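PDB 6NZS: dextranase from Pseudarthrobacter oxydans, which hydrolyses internal alpha-1,6-glucosidic linkages of dextran, as an endo-acting glycoside hydrolase of family 49. Local coordinates for residues L83-W87 with V361-Y365; F232-S238 with A257-K263; G282-E287 with V332-E336. The contacts are given in a common frame with arbitrary orientation. Residue numbers count along the deposited sequence, not the author numbering.

Overall arrangement
Interaction 1 joins the N-terminal Ig-like domain to the parallel beta-helix. Interactions 2 and 3 lie within the helix, on its side near that domain, and pair strands of successive coils in one sheet. Their centres are 10 Å apart, and strands 260-263 and 283-285 are neighbours, joined by Val262 O and Ser285 N at 2.8 Å. Tyr261 OH also meets Glu287 OE1 at 2.7 Å. Val361 continues the same sheet beyond 332-336, with its N 2.9 Å from Val334 O. Interaction 1 sets residues 83-87 against that coil. Its centre is 11 Å from interaction 3 and 19 Å from interaction 2. Interactions 2 and 3 fall within the chain between its two segments.

Interaction 1. Residues L83-W87 with V361-Y365; sequences LTMSW and VGSWY
This contact joins the N-terminal Ig-like domain to the beta-helix of a family 49 glycoside hydrolase. Residues 84-87 are extended. Residues 361-365 leave a solenoid strand: Val361 is still extended, Gly362 has positive phi (66/41), and Ser363 centres an inverse gamma turn. The touching parts run nearly antiparallel, 165° apart, but form no backbone ladder. Met85 and Gly362 are the nearest CA pair, at 6.2 Å. Leu83, Met85 and Trp87 point their CB atoms toward the solenoid. Thr84 points away and bonds Asn184. Met85 is t, t, m, which carries SD across the gap to Val361 CB at 3.8 Å. Trp87 takes chi1 p with chi2 at 97°. Val361, at chi1 m, places CG2 over the face of the Trp87 six-membered ring, 3.7 Å from its centroid and 6° off the normal, a CH-pi contact. Trp364, chi1 m and chi2 107°, starts sideways, yet its ring reaches back to the strand. Its CZ3 lies 3.9 Å from Leu83 CB. Its edge faces the backbone, with CZ2 3.7 Å from Met85 N and CH2 3.8 Å from Thr84 C. Its NE1 bonds Ser58 OG, on the neighbouring strand of the Ig-like domain. All touching residues are buried. One weak hydrogen bond crosses the interface, from Gly362 N to Met85 SD at 3.6 Å.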
# COMPACT_ATOMS: atom_id res chain seq x y z
N LEU A 83 -12.88 -9.25 8.65
CA LEU A 83 -12.31 -8.96 7.34
C LEU A 83 -11.14 -9.89 7.04
O LEU A 83 -10.39 -10.30 7.92
CB LEU A 83 -11.81 -7.51 7.28
CG LEU A 83 -12.79 -6.40 7.66
CD1 LEU A 83 -12.19 -5.02 7.37
CD2 LEU A 83 -14.10 -6.56 6.94
N THR A 84 -10.99 -10.23 5.76
CA THR A 84 -9.82 -10.97 5.30
C THR A 84 -9.39 -10.39 3.97
O THR A 84 -10.17 -9.72 3.29
CB THR A 84 -10.08 -12.48 5.10
OG1 THR A 84 -10.95 -12.69 3.97
CG2 THR A 84 -10.71 -13.10 6.34
N MET A 85 -8.15 -10.68 3.59
CA MET A 85 -7.63 -10.27 2.29
C MET A 85 -7.00 -11.47 1.61
O MET A 85 -5.98 -11.98 2.07
CB MET A 85 -6.64 -9.11 2.40
CG MET A 85 -6.05 -8.70 1.04
SD MET A 85 -5.13 -7.14 1.08
CE MET A 85 -6.47 -5.98 1.28
N SER A 86 -7.61 -11.92 0.52
CA SER A 86 -7.07 -13.01 -0.29
C SER A 86 -6.40 -12.42 -1.52
O SER A 86 -6.79 -11.34 -2.00
CB SER A 86 -8.17 -13.97 -0.75
OG SER A 86 -8.79 -14.62 0.35
N TRP A 87 -5.39 -13.11 -2.04
CA TRP A 87 -4.75 -12.64 -3.27
C TRP A 87 -4.12 -13.82 -3.99
O TRP A 87 -3.65 -14.77 -3.37
CB TRP A 87 -3.71 -11.55 -3.01
CG TRP A 87 -2.39 -12.04 -2.47
CD1 TRP A 87 -1.26 -12.30 -3.19
CD2 TRP A 87 -2.07 -12.32 -1.10
NE1 TRP A 87 -0.25 -12.74 -2.35
CE2 TRP A 87 -0.74 -12.76 -1.06
CE3 TRP A 87 -2.80 -12.26 0.10
CZ2 TRP A 87 -0.10 -13.12 0.13
CZ3 TRP A 87 -2.17 -12.63 1.28
CH2 TRP A 87 -0.84 -13.06 1.28
N VAL A 361 0.22 -6.32 1.17
CA VAL A 361 -1.11 -6.87 1.47
C VAL A 361 -1.21 -7.17 2.96
O VAL A 361 -0.21 -7.37 3.64
CB VAL A 361 -1.44 -8.14 0.65
CG1 VAL A 361 -1.40 -7.86 -0.83
CG2 VAL A 361 -0.48 -9.28 0.99
N GLY A 362 -2.44 -7.22 3.45
CA GLY A 362 -2.64 -7.61 4.84
C GLY A 362 -2.09 -6.64 5.86
O GLY A 362 -1.54 -7.06 6.89
N SER A 363 -2.26 -5.34 5.63
CA SER A 363 -1.72 -4.30 6.51
C SER A 363 -2.76 -3.92 7.57
O SER A 363 -3.32 -2.82 7.58
CB SER A 363 -1.26 -3.11 5.69
OG SER A 363 -0.17 -3.45 4.85
N TRP A 364 -3.00 -4.85 8.49
CA TRP A 364 -4.09 -4.69 9.45
C TRP A 364 -3.75 -3.73 10.59
O TRP A 364 -4.61 -2.96 11.02
CB TRP A 364 -4.49 -6.05 10.00
CG TRP A 364 -4.78 -7.06 8.94
CD1 TRP A 364 -4.00 -8.12 8.57
CD2 TRP A 364 -5.94 -7.10 8.09
NE1 TRP A 364 -4.60 -8.82 7.55
CE2 TRP A 364 -5.79 -8.22 7.24
CE3 TRP A 364 -7.08 -6.30 7.98
CZ2 TRP A 364 -6.75 -8.56 6.28
CZ3 TRP A 364 -8.04 -6.64 7.02
CH2 TRP A 364 -7.87 -7.76 6.19
N TYR A 365 -2.52 -3.80 11.10
CA TYR A 365 -2.12 -2.97 12.23
C TYR A 365 -1.94 -1.52 11.79
O TYR A 365 -1.64 -1.23 10.63
CB TYR A 365 -0.77 -3.46 12.77
CG TYR A 365 -0.76 -4.84 13.39
CD1 TYR A 365 -1.64 -5.18 14.41
CD2 TYR A 365 0.14 -5.80 12.94
CE1 TYR A 365 -1.61 -6.45 14.98
CE2 TYR A 365 0.18 -7.07 13.50
CZ TYR A 365 -0.71 -7.39 14.51
OH TYR A 365 -0.67 -8.66 15.07

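Interaction 2. Residues F232-S238 with A257-K263; sequences FKPGTYS and APGAYVK
Parallel strands 235-238 and 260-263 lie 4.7 Å apart, with axes 10° from parallel. Gly235 to Ser238 pair in order with Ala260 to Lys263. Before them, a type II turn from Ala257 to Ala260 packs against Pro234. Pro234 CG sits 3.4 Å from Pro258 O, and its CD 3.8 Å from Ala257 CB. Gly259 (93/-5) leaves the hollow for this ring: a CB would sit 3.3 Å from Pro234 CB. At Gly235 (146/-175) a CB would jam against the preceding carbonyl O. At the turn's start, Ala257 N bonds Phe232 O (3.0 Å). Such stacking of matching strands is the ladder between successive coils of a parallel beta-helix. Its hydrogen bonds are Gly235 N to Gly259 O (3.1 Å), Tyr261 N to Gly235 O (2.8 Å), Tyr237 N to Tyr261 O (2.9 Å) and Lys263 N to Tyr237 O (2.8 Å). On the face with Tyr237, Val262 (chi1 t) is the main bump. Its CG2 sits in the angle between two rings, over the face of Phe232 (3.8 Å from the centroid) and 3.8 Å from Tyr237 CD1. Ala260 CB fills the space beside it, 4.1 Å from Phe232 CB. Tyr237 (chi1 m) folds back so that OH bonds Lys233 O at 2.6 Å.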
# COMPACT_ATOMS: atom_id res chain seq x y z
N PHE A 232 15.59 -18.16 -2.78
CA PHE A 232 14.54 -19.00 -2.21
C PHE A 232 13.78 -19.66 -3.34
O PHE A 232 13.03 -19.01 -4.07
CB PHE A 232 13.59 -18.18 -1.34
CG PHE A 232 14.19 -17.72 -0.04
CD1 PHE A 232 14.87 -16.52 0.04
CD2 PHE A 232 14.05 -18.49 1.11
CE1 PHE A 232 15.42 -16.09 1.24
CE2 PHE A 232 14.59 -18.06 2.32
CZ PHE A 232 15.27 -16.86 2.38
N LYS A 233 13.98 -20.97 -3.50
CA LYS A 233 13.22 -21.74 -4.47
C LYS A 233 11.77 -21.83 -4.01
O LYS A 233 11.46 -21.53 -2.85
CB LYS A 233 13.83 -23.14 -4.59
CG LYS A 233 15.18 -23.15 -5.30
CD LYS A 233 15.65 -24.57 -5.61
CE LYS A 233 16.07 -25.31 -4.36
NZ LYS A 233 16.53 -26.70 -4.66
N PRO A 234 10.86 -22.23 -4.89
CA PRO A 234 9.47 -22.42 -4.45
C PRO A 234 9.42 -23.36 -3.25
O PRO A 234 10.15 -24.36 -3.19
CB PRO A 234 8.79 -23.03 -5.69
CG PRO A 234 9.59 -22.53 -6.83
CD PRO A 234 11.02 -22.48 -6.34
N GLY A 235 8.58 -23.02 -2.29
CA GLY A 235 8.52 -23.72 -1.03
C GLY A 235 8.18 -22.75 0.08
O GLY A 235 7.89 -21.58 -0.16
N THR A 236 8.21 -23.26 1.31
CA THR A 236 7.87 -22.47 2.49
C THR A 236 9.04 -22.42 3.45
O THR A 236 9.69 -23.45 3.71
CB THR A 236 6.63 -23.04 3.19
OG1 THR A 236 5.51 -22.99 2.29
CG2 THR A 236 6.30 -22.25 4.46
N TYR A 237 9.30 -21.23 4.00
CA TYR A 237 10.44 -20.97 4.87
C TYR A 237 9.98 -20.14 6.05
O TYR A 237 9.10 -19.29 5.92
CB TYR A 237 11.55 -20.23 4.10
CG TYR A 237 11.87 -20.85 2.76
CD1 TYR A 237 11.11 -20.57 1.62
CD2 TYR A 237 12.94 -21.74 2.63
CE1 TYR A 237 11.40 -21.16 0.40
CE2 TYR A 237 13.25 -22.32 1.41
CZ TYR A 237 12.48 -22.03 0.30
OH TYR A 237 12.80 -22.62 -0.90
N SER A 238 10.59 -20.38 7.22
CA SER A 238 10.14 -19.77 8.47
C SER A 238 11.33 -19.22 9.24
O SER A 238 12.24 -19.97 9.61
CB SER A 238 9.40 -20.80 9.33
OG SER A 238 9.15 -20.27 10.63
N ALA A 257 11.56 -16.75 -5.42
CA ALA A 257 11.00 -17.29 -6.64
C ALA A 257 9.48 -17.23 -6.59
O ALA A 257 8.88 -17.21 -5.51
CB ALA A 257 11.42 -18.75 -6.80
N PRO A 258 8.82 -17.20 -7.75
CA PRO A 258 7.37 -17.40 -7.76
C PRO A 258 7.07 -18.74 -7.11
O PRO A 258 7.65 -19.76 -7.47
CB PRO A 258 7.01 -17.39 -9.25
CG PRO A 258 8.28 -17.69 -9.96
CD PRO A 258 9.39 -17.14 -9.11
N GLY A 259 6.18 -18.73 -6.13
CA GLY A 259 5.91 -19.93 -5.37
C GLY A 259 6.73 -20.09 -4.11
O GLY A 259 6.50 -21.05 -3.36
N ALA A 260 7.67 -19.19 -3.85
CA ALA A 260 8.32 -19.14 -2.55
C ALA A 260 7.47 -18.33 -1.58
O ALA A 260 6.91 -17.29 -1.95
CB ALA A 260 9.71 -18.51 -2.67
N TYR A 261 7.37 -18.82 -0.35
CA TYR A 261 6.65 -18.14 0.73
C TYR A 261 7.59 -18.11 1.93
O TYR A 261 7.86 -19.15 2.53
CB TYR A 261 5.36 -18.89 1.06
CG TYR A 261 4.38 -18.11 1.93
CD1 TYR A 261 4.51 -18.07 3.31
CD2 TYR A 261 3.32 -17.41 1.36
CE1 TYR A 261 3.62 -17.38 4.09
CE2 TYR A 261 2.42 -16.71 2.14
CZ TYR A 261 2.57 -16.69 3.50
OH TYR A 261 1.67 -15.99 4.27
N VAL A 262 8.10 -16.93 2.25
CA VAL A 262 9.07 -16.74 3.32
C VAL A 262 8.39 -15.97 4.44
O VAL A 262 7.99 -14.81 4.25
CB VAL A 262 10.31 -15.99 2.82
CG1 VAL A 262 11.28 -15.76 3.97
CG2 VAL A 262 10.97 -16.77 1.68
N LYS A 263 8.28 -16.58 5.62
CA LYS A 263 7.85 -15.88 6.82
C LYS A 263 9.09 -15.29 7.47
O LYS A 263 9.96 -16.04 7.94
CB LYS A 263 7.14 -16.85 7.76
CG LYS A 263 6.02 -17.61 7.10
CD LYS A 263 5.35 -18.58 8.04
CE LYS A 263 4.27 -19.36 7.31
NZ LYS A 263 3.41 -20.11 8.26

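Interaction 3. Residues G282-E287 with V332-E336; sequences GVLSGE and VTVAE
Gly282 opens a parallel pairing in which strands 283-285 and 333-335 lie 4.6 Å apart and cross at -20°. Its O accepts from Thr333 N at 3.0 Å. The same O takes a bond from water 1 (2.9 Å), which accepts from Thr333 OG1 (2.8 Å). Val283 pairs with Thr333, and its CG1 touches Ala335 CB at 4.2 Å. Leu284 pairs with Val334 on the opposite face. Leu284 N bonds Thr333 O, and Leu284 O accepts from Ala335 N, both at 2.8 Å. Ser285 pairs with Ala335, their CA atoms 4.4 Å apart. Ser285 (chi1 t) accepts Glu287 N at OG (3.2 Å), making an ST turn, and donates to Glu287 OE1 (2.6 Å). Water 2 donates to Ser285 OG (3.2 Å) and weakly to Glu336 OE1 (3.1 Å). Gly286 N bonds Ala335 O at 2.8 Å. A CB on Gly286 would clash with Glu336 O. Glu287 CB makes a close contact with Glu336 OE2 (3.2 Å). The Glu336 carboxylate is hydrogen-bonded to Ser62 and Ser58. Glu336 takes left-handed backbone angles (50/56), just past the last bridge, Ser285 with Ala335. In-register parallel strands from successive coils are characteristic of a parallel beta-helix, right-handed in this family.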
# COMPACT_ATOMS: atom_id res chain seq x y z
N GLY A 282 7.71 -13.95 -5.35
CA GLY A 282 7.33 -14.67 -4.15
C GLY A 282 6.73 -13.76 -3.09
O GLY A 282 6.46 -12.58 -3.31
N VAL A 283 6.52 -14.34 -1.90
CA VAL A 283 5.88 -13.66 -0.78
C VAL A 283 6.85 -13.58 0.39
O VAL A 283 7.51 -14.57 0.73
CB VAL A 283 4.59 -14.39 -0.34
CG1 VAL A 283 3.95 -13.69 0.86
CG2 VAL A 283 3.61 -14.47 -1.50
N LEU A 284 6.92 -12.41 1.02
CA LEU A 284 7.62 -12.19 2.28
C LEU A 284 6.55 -11.76 3.28
O LEU A 284 5.97 -10.68 3.13
CB LEU A 284 8.68 -11.11 2.13
CG LEU A 284 9.53 -10.81 3.38
CD1 LEU A 284 10.36 -12.03 3.75
CD2 LEU A 284 10.42 -9.60 3.15
N SER A 285 6.30 -12.58 4.30
CA SER A 285 5.20 -12.36 5.24
C SER A 285 5.73 -12.12 6.64
O SER A 285 6.58 -12.88 7.13
CB SER A 285 4.27 -13.57 5.26
OG SER A 285 3.31 -13.39 6.28
N GLY A 286 5.22 -11.08 7.30
CA GLY A 286 5.59 -10.79 8.68
C GLY A 286 4.65 -11.38 9.70
O GLY A 286 4.63 -10.94 10.86
N GLU A 287 3.87 -12.39 9.28
CA GLU A 287 2.78 -12.93 10.10
C GLU A 287 3.24 -13.46 11.45
O GLU A 287 2.45 -13.49 12.40
CB GLU A 287 2.08 -14.04 9.32
CG GLU A 287 2.93 -15.29 9.10
CD GLU A 287 2.36 -16.19 8.02
OE1 GLU A 287 2.42 -15.80 6.83
OE2 GLU A 287 1.85 -17.27 8.35
N VAL A 332 8.13 -8.70 -5.46
CA VAL A 332 7.75 -9.33 -4.19
C VAL A 332 6.42 -8.80 -3.68
O VAL A 332 6.03 -7.64 -3.91
CB VAL A 332 8.86 -9.17 -3.13
CG1 VAL A 332 10.15 -9.84 -3.60
CG2 VAL A 332 9.11 -7.71 -2.83
N THR A 333 5.73 -9.66 -2.94
CA THR A 333 4.54 -9.30 -2.17
C THR A 333 4.96 -9.32 -0.71
O THR A 333 5.41 -10.35 -0.21
CB THR A 333 3.43 -10.33 -2.39
OG1 THR A 333 3.05 -10.34 -3.77
CG2 THR A 333 2.19 -10.01 -1.55
N VAL A 334 4.80 -8.18 -0.04
CA VAL A 334 5.06 -8.05 1.39
C VAL A 334 3.72 -8.16 2.11
O VAL A 334 2.83 -7.33 1.90
CB VAL A 334 5.75 -6.71 1.70
CG1 VAL A 334 5.87 -6.50 3.21
CG2 VAL A 334 7.13 -6.68 1.04
N ALA A 335 3.56 -9.19 2.93
CA ALA A 335 2.29 -9.48 3.59
C ALA A 335 2.40 -9.33 5.09
O ALA A 335 3.44 -9.65 5.68
CB ALA A 335 1.83 -10.91 3.27
N GLU A 336 1.32 -8.86 5.71
CA GLU A 336 1.17 -8.84 7.16
C GLU A 336 2.36 -8.24 7.92
O GLU A 336 2.92 -8.89 8.82
CB GLU A 336 0.83 -10.23 7.68
CG GLU A 336 -0.57 -10.34 8.22
CD GLU A 336 -0.97 -11.76 8.52
OE1 GLU A 336 -1.71 -12.36 7.72
OE2 GLU A 336 -0.55 -12.27 9.58
O HOH W 1 4.95 -11.47 -5.47
O HOH W 2 0.24 -13.35 5.55